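Local coordinates for protein alpha-ketoglutarate-dependent 2,4-dichlorophenoxyacetate dioxygenase (Bradyrhizobium diazoefficiens, PDB 5BKE) that probably acts as a metal-dependent 2-oxoglutarate dioxygenase of the TfdA family that breaks down aryloxyalkanoate herbicides such as 2,4-dichlorophenoxyacetate, at residues W114-S119 / W257-T262; N141-D146 / E242-H247; Q196-T201 / L210-H215. All coordinates share one frame; numbering follows the deposited sequence. Where two conformers were deposited one is given.

Contact 1 of 3, residues W114-S119 / W257-T262; sequences WHSDSS and WDNRQT. With MN (manganese (II) ion), chain N; OGA (N-oxalylglycine), chain O.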
loop_
_atom_site.group_PDB
_atom_site.type_symbol
_atom_site.label_atom_id
_atom_site.label_comp_id
_atom_site.label_asym_id
_atom_site.label_seq_id
_atom_site.Cartn_x
_atom_site.Cartn_y
_atom_site.Cartn_z
ATOM N N TRP C 114 37.882 7.518 17.804
ATOM C CA TRP C 114 36.441 7.820 17.844
ATOM C C TRP C 114 35.953 7.766 19.284
ATOM O O TRP C 114 36.105 6.749 19.960
ATOM C CB TRP C 114 35.640 6.817 17.013
ATOM C CG TRP C 114 35.714 6.998 15.516
ATOM C CD1 TRP C 114 36.387 6.210 14.629
ATOM C CD2 TRP C 114 35.080 8.023 14.740
ATOM N NE1 TRP C 114 36.215 6.680 13.342
ATOM C CE2 TRP C 114 35.411 7.785 13.380
ATOM C CE3 TRP C 114 34.252 9.118 15.058
ATOM C CZ2 TRP C 114 34.951 8.603 12.338
ATOM C CZ3 TRP C 114 33.796 9.930 14.027
ATOM C CH2 TRP C 114 34.148 9.663 12.676
ATOM N N HIS C 115 35.379 8.872 19.751
ATOM C CA HIS C 115 34.983 9.006 21.147
ATOM C C HIS C 115 33.809 9.954 21.316
ATOM O O HIS C 115 33.520 10.774 20.439
ATOM C CB HIS C 115 36.181 9.450 22.029
ATOM C CG HIS C 115 36.611 10.878 21.835
ATOM N ND1 HIS C 115 37.465 11.265 20.823
ATOM C CD2 HIS C 115 36.334 11.999 22.541
ATOM C CE1 HIS C 115 37.683 12.567 20.909
ATOM N NE2 HIS C 115 37.003 13.039 21.938
ATOM N N SER C 116 33.138 9.815 22.457
ATOM C CA SER C 116 32.128 10.759 22.933
ATOM C C SER C 116 32.712 11.361 24.216
ATOM O O SER C 116 33.224 10.618 25.063
ATOM C CB SER C 116 30.817 10.013 23.196
ATOM O OG SER C 116 29.794 10.892 23.598
ATOM N N ASP C 117 32.681 12.688 24.347
ATOM C CA ASP C 117 33.432 13.360 25.416
ATOM C C ASP C 117 32.875 13.006 26.784
ATOM O O ASP C 117 31.635 12.940 26.969
ATOM C CB ASP C 117 33.415 14.889 25.275
ATOM C CG ASP C 117 34.239 15.401 24.111
ATOM O OD1 ASP C 117 35.253 14.781 23.727
ATOM O OD2 ASP C 117 33.864 16.472 23.588
ATOM N N SER C 118 33.816 12.792 27.713
ATOM C CA SER C 118 33.513 12.522 29.122
ATOM C C SER C 118 32.596 11.312 29.339
ATOM O O SER C 118 31.837 11.263 30.319
ATOM C CB SER C 118 32.946 13.775 29.803
ATOM O OG SER C 118 33.931 14.786 29.915
ATOM N N SER C 119 32.657 10.338 28.427
ATOM C CA SER C 119 31.877 9.114 28.571
ATOM C C SER C 119 32.390 8.266 29.760
ATOM O O SER C 119 31.690 7.364 30.244
ATOM C CB SER C 119 31.824 8.328 27.247
ATOM O OG SER C 119 33.062 7.734 26.908
ATOM N N TRP C 257 28.901 20.103 19.219
ATOM C CA TRP C 257 28.282 18.803 19.024
ATOM C C TRP C 257 27.568 18.294 20.269
ATOM O O TRP C 257 27.945 18.645 21.405
ATOM C CB TRP C 257 29.294 17.778 18.488
ATOM C CG TRP C 257 30.489 17.523 19.374
ATOM C CD1 TRP C 257 30.588 16.582 20.370
ATOM C CD2 TRP C 257 31.762 18.189 19.326
ATOM N NE1 TRP C 257 31.827 16.637 20.949
ATOM C CE2 TRP C 257 32.574 17.607 20.331
ATOM C CE3 TRP C 257 32.291 19.232 18.543
ATOM C CZ2 TRP C 257 33.890 18.026 20.575
ATOM C CZ3 TRP C 257 33.604 19.649 18.778
ATOM C CH2 TRP C 257 34.385 19.048 19.792
ATOM N N ASP C 258 26.530 17.488 20.042
ATOM C CA ASP C 258 25.839 16.806 21.114
ATOM C C ASP C 258 26.495 15.456 21.341
ATOM O O ASP C 258 26.432 14.557 20.485
ATOM C CB ASP C 258 24.341 16.666 20.822
ATOM C CG ASP C 258 23.556 16.119 22.011
ATOM O OD1 ASP C 258 24.151 15.844 23.084
ATOM O OD2 ASP C 258 22.320 15.976 21.877
ATOM N N ASN C 259 27.132 15.318 22.507
ATOM C CA ASN C 259 27.831 14.068 22.876
ATOM C C ASN C 259 26.864 12.899 23.066
ATOM O O ASN C 259 27.254 11.739 22.930
ATOM C CB ASN C 259 28.692 14.280 24.134
ATOM C CG ASN C 259 29.934 15.119 23.848
ATOM O OD1 ASN C 259 30.867 14.678 23.151
ATOM N ND2 ASN C 259 29.940 16.343 24.363
ATOM N N ARG C 260 25.601 13.227 23.351
ATOM C CA ARG C 260 24.544 12.240 23.582
ATOM C C ARG C 260 24.059 11.536 22.285
ATOM O O ARG C 260 23.381 10.498 22.366
ATOM C CB ARG C 260 23.358 12.881 24.331
ATOM C CG ARG C 260 23.756 13.700 25.565
ATOM C CD ARG C 260 22.595 14.487 26.150
ATOM N NE ARG C 260 22.080 15.482 25.211
ATOM C CZ ARG C 260 21.047 16.290 25.433
ATOM N NH1 ARG C 260 20.390 16.261 26.591
ATOM N NH2 ARG C 260 20.676 17.150 24.489
ATOM N N GLN C 261 24.461 12.075 21.123
ATOM C CA GLN C 261 24.011 11.608 19.801
ATOM C C GLN C 261 25.134 11.294 18.813
ATOM O O GLN C 261 24.844 10.899 17.673
ATOM C CB GLN C 261 23.089 12.652 19.150
ATOM C CG GLN C 261 21.858 12.999 19.960
ATOM C CD GLN C 261 20.951 13.956 19.238
ATOM O OE1 GLN C 261 20.052 13.528 18.518
ATOM N NE2 GLN C 261 21.175 15.265 19.421
ATOM N N THR C 262 26.392 11.486 19.228
ATOM C CA THR C 262 27.530 11.455 18.306
ATOM C C THR C 262 28.791 10.802 18.862
ATOM O O THR C 262 28.941 10.626 20.072
ATOM C CB THR C 262 27.974 12.875 17.869
ATOM O OG1 THR C 262 28.414 13.617 19.019
ATOM C CG2 THR C 262 26.872 13.640 17.126
HETATM MN MN MN N . 36.605 15.038 22.174
HETATM C C1 OGA O . 37.512 17.627 21.752
HETATM C C2 OGA O . 38.124 16.901 20.661
HETATM C C4 OGA O . 39.370 17.072 18.548
HETATM C C5 OGA O . 40.101 18.190 17.856
HETATM O O1 OGA O . 36.702 16.999 22.478
HETATM O O2 OGA O . 37.783 18.840 21.892
HETATM O "O2'" OGA O . 38.154 15.675 20.725
HETATM O O3 OGA O . 40.960 18.810 18.526
HETATM N N1 OGA O . 38.579 17.615 19.641
HETATM O O4 OGA O . 39.811 18.457 16.667
#
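Asn-259 OD1 takes two N-H groups, one from Asp-117 and one, weakly, from Trp-257. The backbone N of Asp-117 donates to Asn-259 OD1 at 2.9 Å and meets it from above the amide plane, 58° out of it. Trp-257 NE1 also reaches Asn-259 OD1, at 3.1 Å, but this bond is weak and bent. The same NE1 makes a second weak bond, to Asp-117 OD2 at 3.3 Å, with the carboxylate and indole planes 54° apart. Asn-259 ND2 bonds to Ser-128 OG and to Lys-126 O. Asp-117 OD2 is thus met by Ser-128 OG and, weakly, by Trp-257 NE1, while Asp-117 OD1 binds manganese at 2.1 Å. Ser-116 adds a further tie: its OG lies anti to its own backbone N (chi1 -177°) and donates to Asn-259 O at 2.8 Å. His-115 NE2 and Asp-117 OD1 bind the metal together with His-264, the facial triad of this enzyme class. N-oxalylglycine, an analogue of 2-oxoglutarate, chelates the metal through O1 and O2'. The Trp-257 ring turns its edge to the ligand, with CZ2 3.5 Å from O1. Loop 114-119 follows helix 103-108 and leads to strand 127-132. Residues 257-262 close strand 254-258 and turn into strand 262-266, while strand 127-132 packs against the Trp-257 ring.

Contact 2 of 3, residues N141-D146 / E242-H247; sequences NTEFAD and EFVYVH. With OGA (N-oxalylglycine), chain O.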
loop_
_atom_site.group_PDB
_atom_site.type_symbol
_atom_site.label_atom_id
_atom_site.label_comp_id
_atom_site.label_asym_id
_atom_site.label_seq_id
_atom_site.Cartn_x
_atom_site.Cartn_y
_atom_site.Cartn_z
ATOM N N ASN C 141 41.779 17.360 10.498
ATOM C CA ASN C 141 40.328 17.438 10.278
ATOM C C ASN C 141 39.623 16.827 11.493
ATOM O O ASN C 141 40.137 15.882 12.104
ATOM C CB ASN C 141 39.899 16.652 9.029
ATOM C CG ASN C 141 40.310 17.308 7.714
ATOM O OD1 ASN C 141 40.732 18.467 7.651
ATOM N ND2 ASN C 141 40.165 16.551 6.642
ATOM N N THR C 142 38.457 17.366 11.838
ATOM C CA THR C 142 37.625 16.751 12.867
ATOM C C THR C 142 36.426 16.062 12.219
ATOM O O THR C 142 35.694 16.670 11.441
ATOM C CB THR C 142 37.211 17.756 13.962
ATOM O OG1 THR C 142 38.391 18.393 14.470
ATOM C CG2 THR C 142 36.485 17.040 15.124
ATOM N N GLU C 143 36.256 14.780 12.529
ATOM C CA GLU C 143 35.199 13.972 11.925
ATOM C C GLU C 143 34.133 13.671 12.970
ATOM O O GLU C 143 34.452 13.487 14.151
ATOM C CB GLU C 143 35.768 12.680 11.319
ATOM C CG GLU C 143 36.814 12.935 10.239
ATOM C CD GLU C 143 37.301 11.697 9.507
ATOM O OE1 GLU C 143 37.033 10.547 9.939
ATOM O OE2 GLU C 143 37.997 11.883 8.490
ATOM N N PHE C 144 32.879 13.647 12.511
ATOM C CA PHE C 144 31.699 13.408 13.329
ATOM C C PHE C 144 30.878 12.250 12.754
ATOM O O PHE C 144 30.738 12.119 11.527
ATOM C CB PHE C 144 30.850 14.678 13.407
ATOM C CG PHE C 144 31.568 15.846 14.039
ATOM C CD1 PHE C 144 32.369 16.710 13.266
ATOM C CD2 PHE C 144 31.464 16.079 15.413
ATOM C CE1 PHE C 144 33.047 17.777 13.859
ATOM C CE2 PHE C 144 32.135 17.143 16.007
ATOM C CZ PHE C 144 32.931 17.992 15.238
ATOM N N ALA C 145 30.341 11.419 13.642
ATOM C CA ALA C 145 29.508 10.297 13.243
ATOM C C ALA C 145 28.158 10.353 13.958
ATOM O O ALA C 145 28.092 10.636 15.163
ATOM C CB ALA C 145 30.221 8.988 13.517
ATOM N N ASP C 146 27.093 10.107 13.195
ATOM C CA ASP C 146 25.722 10.187 13.681
ATOM C C ASP C 146 25.318 8.839 14.252
ATOM O O ASP C 146 25.037 7.900 13.500
ATOM C CB ASP C 146 24.770 10.621 12.554
ATOM C CG ASP C 146 23.326 10.819 13.022
ATOM O OD1 ASP C 146 22.904 10.220 14.043
ATOM O OD2 ASP C 146 22.597 11.579 12.344
ATOM N N GLU C 242 28.933 6.959 5.097
ATOM C CA GLU C 242 27.532 7.391 4.981
ATOM C C GLU C 242 26.982 7.983 6.283
ATOM O O GLU C 242 25.957 8.669 6.255
ATOM C CB GLU C 242 26.643 6.231 4.508
ATOM C CG GLU C 242 26.477 5.108 5.528
ATOM C CD GLU C 242 25.900 3.846 4.926
ATOM O OE1 GLU C 242 24.675 3.807 4.686
ATOM O OE2 GLU C 242 26.676 2.896 4.693
ATOM N N PHE C 243 27.638 7.685 7.410
ATOM C CA PHE C 243 27.259 8.260 8.708
ATOM C C PHE C 243 28.233 9.342 9.196
ATOM O O PHE C 243 28.089 9.830 10.316
ATOM C CB PHE C 243 27.093 7.175 9.803
ATOM C CG PHE C 243 26.183 6.040 9.424
ATOM C CD1 PHE C 243 24.880 6.278 8.967
ATOM C CD2 PHE C 243 26.627 4.718 9.528
ATOM C CE1 PHE C 243 24.045 5.223 8.608
ATOM C CE2 PHE C 243 25.790 3.658 9.169
ATOM C CZ PHE C 243 24.503 3.916 8.709
ATOM N N VAL C 244 29.204 9.722 8.360
ATOM C CA VAL C 244 30.292 10.595 8.796
ATOM C C VAL C 244 30.278 11.941 8.088
ATOM O O VAL C 244 30.046 12.014 6.879
ATOM C CB VAL C 244 31.683 9.888 8.703
ATOM C CG1 VAL C 244 32.838 10.851 8.976
ATOM C CG2 VAL C 244 31.760 8.721 9.690
ATOM N N TYR C 245 30.498 13.000 8.864
ATOM C CA TYR C 245 30.731 14.338 8.335
ATOM C C TYR C 245 32.173 14.732 8.630
ATOM O O TYR C 245 32.634 14.637 9.784
ATOM C CB TYR C 245 29.760 15.353 8.936
ATOM C CG TYR C 245 30.203 16.796 8.792
ATOM C CD1 TYR C 245 30.101 17.472 7.570
ATOM C CD2 TYR C 245 30.737 17.495 9.889
ATOM C CE1 TYR C 245 30.530 18.798 7.439
ATOM C CE2 TYR C 245 31.150 18.817 9.772
ATOM C CZ TYR C 245 31.050 19.467 8.550
ATOM O OH TYR C 245 31.466 20.784 8.453
ATOM N N VAL C 246 32.869 15.185 7.589
ATOM C CA VAL C 246 34.261 15.604 7.717
ATOM C C VAL C 246 34.301 17.129 7.779
ATOM O O VAL C 246 33.821 17.813 6.859
ATOM C CB VAL C 246 35.148 15.051 6.578
ATOM C CG1 VAL C 246 36.585 15.526 6.735
ATOM C CG2 VAL C 246 35.098 13.527 6.546
ATOM N N HIS C 247 34.838 17.653 8.886
ATOM C CA HIS C 247 35.026 19.094 9.023
ATOM C C HIS C 247 36.460 19.495 8.710
ATOM O O HIS C 247 37.408 19.016 9.351
ATOM C CB HIS C 247 34.620 19.634 10.401
ATOM C CG HIS C 247 34.610 21.129 10.462
ATOM N ND1 HIS C 247 33.607 21.889 9.900
ATOM C CD2 HIS C 247 35.504 22.009 10.969
ATOM C CE1 HIS C 247 33.864 23.170 10.089
ATOM N NE2 HIS C 247 35.014 23.271 10.731
HETATM C C1 OGA O . 37.512 17.627 21.752
HETATM C C2 OGA O . 38.124 16.901 20.661
HETATM C C4 OGA O . 39.370 17.072 18.548
HETATM C C5 OGA O . 40.101 18.190 17.856
HETATM O O1 OGA O . 36.702 16.999 22.478
HETATM O O2 OGA O . 37.783 18.840 21.892
HETATM O "O2'" OGA O . 38.154 15.675 20.725
HETATM O O3 OGA O . 40.960 18.810 18.526
HETATM N N1 OGA O . 38.579 17.615 19.641
HETATM O O4 OGA O . 39.811 18.457 16.667
#
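Phe-144 and Tyr-245 form a hydrogen-bonded antiparallel pair, and their side chains run alongside each other from the same face of the sheet. Phe-144 CD1 comes to the edge of the tyrosine ring, 3.8 Å from Tyr-245 CD2. Phe-144 CE1 has His-247 CB near the plane of its ring, 4.2 Å away. Thr-142 OG1 lies anti to its own carbonyl carbon (chi1 -53°) and donates to O4 of N-oxalylglycine at 2.6 Å. On the other face of the sheet, Ala-145 CB meets Val-244 CG2 at 4.1 Å, and the extended Glu-143 chain runs alongside Val-246. The backbone sets this register. Phe-144 N donates to Tyr-245 O at 2.9 Å, and Tyr-245 N returns a bond to Phe-144 O. Thr-142 and His-247 are bonded in the same way, and Asp-146 N reaches Phe-243 O. A second shell fixes the polar ends. Trp-249 NE1 also bonds the Thr-142 hydroxyl and so helps to position it. Tyr-245 OH and His-247 ND1 share a hydrogen bond of 2.8 Å, and His-247 NE2 continues it to Asp-253. Glu-143 makes salt bridges with Arg-265 and Arg-267. Asp-146 caps the helix that follows through Ala-149 N. Strand 142-146 is the middle of a three-stranded antiparallel sheet, between 244-247 and 262-266. This is consistent with the minor sheet of the double-stranded beta-helix of cupin-clan dioxygenases.

Contact 3 of 3, residues Q196-T201 / L210-H215; sequences QRLVRT and LYLSSH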
loop_
_atom_site.group_PDB
_atom_site.type_symbol
_atom_site.label_atom_id
_atom_site.label_comp_id
_atom_site.label_asym_id
_atom_site.label_seq_id
_atom_site.Cartn_x
_atom_site.Cartn_y
_atom_site.Cartn_z
ATOM N N GLN C 196 27.876 2.668 31.533
ATOM C CA GLN C 196 27.000 3.392 30.609
ATOM C C GLN C 196 26.262 2.385 29.753
ATOM O O GLN C 196 26.830 1.361 29.364
ATOM C CB GLN C 196 27.772 4.349 29.675
ATOM C CG GLN C 196 28.734 5.341 30.335
ATOM C CD GLN C 196 28.071 6.596 30.901
ATOM O OE1 GLN C 196 26.855 6.774 30.832
ATOM N NE2 GLN C 196 28.885 7.480 31.456
ATOM N N ARG C 197 25.003 2.687 29.454
ATOM C CA ARG C 197 24.213 1.921 28.478
ATOM C C ARG C 197 24.868 1.982 27.099
ATOM O O ARG C 197 25.372 3.038 26.701
ATOM C CB ARG C 197 22.799 2.489 28.366
ATOM C CG ARG C 197 21.926 2.344 29.605
ATOM C CD ARG C 197 21.385 0.932 29.787
ATOM N NE ARG C 197 20.561 0.471 28.661
ATOM C CZ ARG C 197 19.264 0.725 28.514
ATOM N NH1 ARG C 197 18.624 1.454 29.414
ATOM N NH2 ARG C 197 18.607 0.257 27.456
ATOM N N LEU C 198 24.859 0.850 26.392
ATOM C CA LEU C 198 25.280 0.790 24.997
ATOM C C LEU C 198 24.256 1.472 24.097
ATOM O O LEU C 198 24.610 2.061 23.076
ATOM C CB LEU C 198 25.504 -0.665 24.562
ATOM C CG LEU C 198 26.039 -0.993 23.157
ATOM C CD1 LEU C 198 27.347 -0.272 22.838
ATOM C CD2 LEU C 198 26.209 -2.501 22.970
ATOM N N VAL C 199 22.986 1.385 24.483
ATOM C CA VAL C 199 21.895 2.000 23.727
ATOM C C VAL C 199 21.234 3.067 24.591
ATOM O O VAL C 199 20.743 2.776 25.697
ATOM C CB VAL C 199 20.859 0.955 23.252
ATOM C CG1 VAL C 199 19.729 1.627 22.468
ATOM C CG2 VAL C 199 21.531 -0.116 22.402
ATOM N N ARG C 200 21.237 4.300 24.091
ATOM C CA ARG C 200 20.680 5.423 24.852
ATOM C C ARG C 200 19.510 6.086 24.136
ATOM O O ARG C 200 19.362 5.945 22.915
ATOM C CB ARG C 200 21.776 6.416 25.268
ATOM C CG ARG C 200 22.390 7.246 24.150
ATOM C CD ARG C 200 23.654 7.969 24.614
ATOM N NE ARG C 200 23.430 8.938 25.699
ATOM C CZ ARG C 200 24.385 9.703 26.237
ATOM N NH1 ARG C 200 25.633 9.628 25.788
ATOM N NH2 ARG C 200 24.095 10.558 27.215
ATOM N N THR C 201 18.664 6.772 24.905
ATOM C CA THR C 201 17.485 7.451 24.357
ATOM C C THR C 201 17.566 8.946 24.643
ATOM O O THR C 201 17.703 9.350 25.795
ATOM C CB THR C 201 16.174 6.826 24.904
ATOM O OG1 THR C 201 16.071 5.470 24.451
ATOM C CG2 THR C 201 14.939 7.585 24.423
ATOM N N LEU C 210 23.474 4.538 19.392
ATOM C CA LEU C 210 24.594 3.745 19.875
ATOM C C LEU C 210 25.515 4.631 20.705
ATOM O O LEU C 210 25.998 5.653 20.229
ATOM C CB LEU C 210 25.354 3.130 18.691
ATOM C CG LEU C 210 24.656 2.016 17.888
ATOM C CD1 LEU C 210 25.381 1.710 16.574
ATOM C CD2 LEU C 210 24.542 0.755 18.730
ATOM N N TYR C 211 25.745 4.242 21.954
ATOM C CA TYR C 211 26.631 4.999 22.827
ATOM C C TYR C 211 28.007 4.381 22.732
ATOM O O TYR C 211 28.430 3.586 23.581
ATOM C CB TYR C 211 26.115 5.050 24.272
ATOM C CG TYR C 211 26.822 6.072 25.159
ATOM C CD1 TYR C 211 27.840 6.911 24.657
ATOM C CD2 TYR C 211 26.459 6.214 26.499
ATOM C CE1 TYR C 211 28.476 7.838 25.466
ATOM C CE2 TYR C 211 27.084 7.143 27.316
ATOM C CZ TYR C 211 28.086 7.955 26.797
ATOM O OH TYR C 211 28.680 8.888 27.616
ATOM N N LEU C 212 28.688 4.753 21.658
ATOM C CA LEU C 212 30.000 4.222 21.367
ATOM C C LEU C 212 31.064 5.237 21.761
ATOM O O LEU C 212 30.796 6.447 21.800
ATOM C CB LEU C 212 30.096 3.843 19.887
ATOM C CG LEU C 212 29.089 2.811 19.378
ATOM C CD1 LEU C 212 29.297 2.584 17.886
ATOM C CD2 LEU C 212 29.183 1.490 20.140
ATOM N N SER C 213 32.260 4.728 22.062
ATOM C CA SER C 213 33.371 5.541 22.573
ATOM C C SER C 213 34.625 4.707 22.766
ATOM O O SER C 213 34.556 3.545 23.207
ATOM C CB SER C 213 32.993 6.214 23.906
ATOM O OG SER C 213 33.943 7.201 24.273
ATOM N N SER C 214 35.769 5.310 22.441
ATOM C CA SER C 214 37.091 4.712 22.710
ATOM C C SER C 214 37.300 4.344 24.194
ATOM O O SER C 214 38.046 3.420 24.507
ATOM C CB SER C 214 38.204 5.655 22.256
ATOM O OG SER C 214 38.148 6.869 22.991
ATOM N N HIS C 215 36.635 5.066 25.090
ATOM C CA HIS C 215 36.730 4.806 26.534
ATOM C C HIS C 215 36.080 3.479 26.967
ATOM O O HIS C 215 36.474 2.903 27.974
ATOM C CB HIS C 215 36.184 5.985 27.339
ATOM C CG HIS C 215 36.726 7.316 26.907
ATOM N ND1 HIS C 215 38.078 7.570 26.783
ATOM C CD2 HIS C 215 36.099 8.473 26.587
ATOM C CE1 HIS C 215 38.257 8.821 26.395
ATOM N NE2 HIS C 215 37.072 9.391 26.271
HETATM O O HOH W 1 28.099 2.854 26.269
#
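Arg-200 reaches over Tyr-211 because its CG stands between the backbone N and the carbonyl carbon (chi1 71°) and the chain bends again at chi3. Tyr-211 CB already points at residues 196-201, and CG anti to N (chi1 -167°) carries the ring on under Arg-200. Arg-200 NH1 then sits over the centre of the ring, 3.1 Å from Tyr-211 CZ. The guanidinium is tilted 38° against the ring, so one nitrogen leads. This is a cation-pi contact, with Arg-200 CZ 4.1 Å from the ring centroid. Arg-200 CD adds an off-centre CH-pi contact near Tyr-211 CG. Gln-196 comes to the ring edge instead, with OE1 3.5 Å from Tyr-211 CE2. Its amide is held by Thr-288 through OE1 and by Ser-119 O through NE2. Tyr-211 N donates an almost straight bond to Leu-198 O at 2.7 Å. Tyr-211 is the centre of an inverse gamma turn, closed by a weak bond from Leu-212 N to Leu-210 O. One water donates to both Arg-197 O and Tyr-211 O, at 2.8 Å each. Leu-198 CD1 meets Leu-212 CD2 at 3.7 Å, next to helix 224-238. Val-199 and Leu-210 form an antiparallel non-hydrogen-bonded pair at the edge of the sheet of strands 208-210, 194-201, 166-169 and 216-219. The positive charge of Arg-200 probably polarises the Tyr-211 ring and may make its hydroxyl slightly more acidic.

Overall arrangement
Contact 1 lies at the metal site, and the other two lie on different sides of it. Its centre is about 12 Å from that of contact 2 and about 9 Å from that of contact 3. Contacts 2 and 3 do not touch; their nearest atoms are about 7 Å apart. Trp-257 CE3 of contact 1 packs on Phe-144 CE2 of contact 2 at 3.3 Å. Contacts 1 and 2 both reach N-oxalylglycine, one at its metal-chelating end and the other at its far carboxylate. Contact 3 touches the metal loop: Ser-213 OG probably hydrogen-bonds Ser-119 OG at 2.8 Å. The Tyr-211 side chain stays about 11 Å from the manganese.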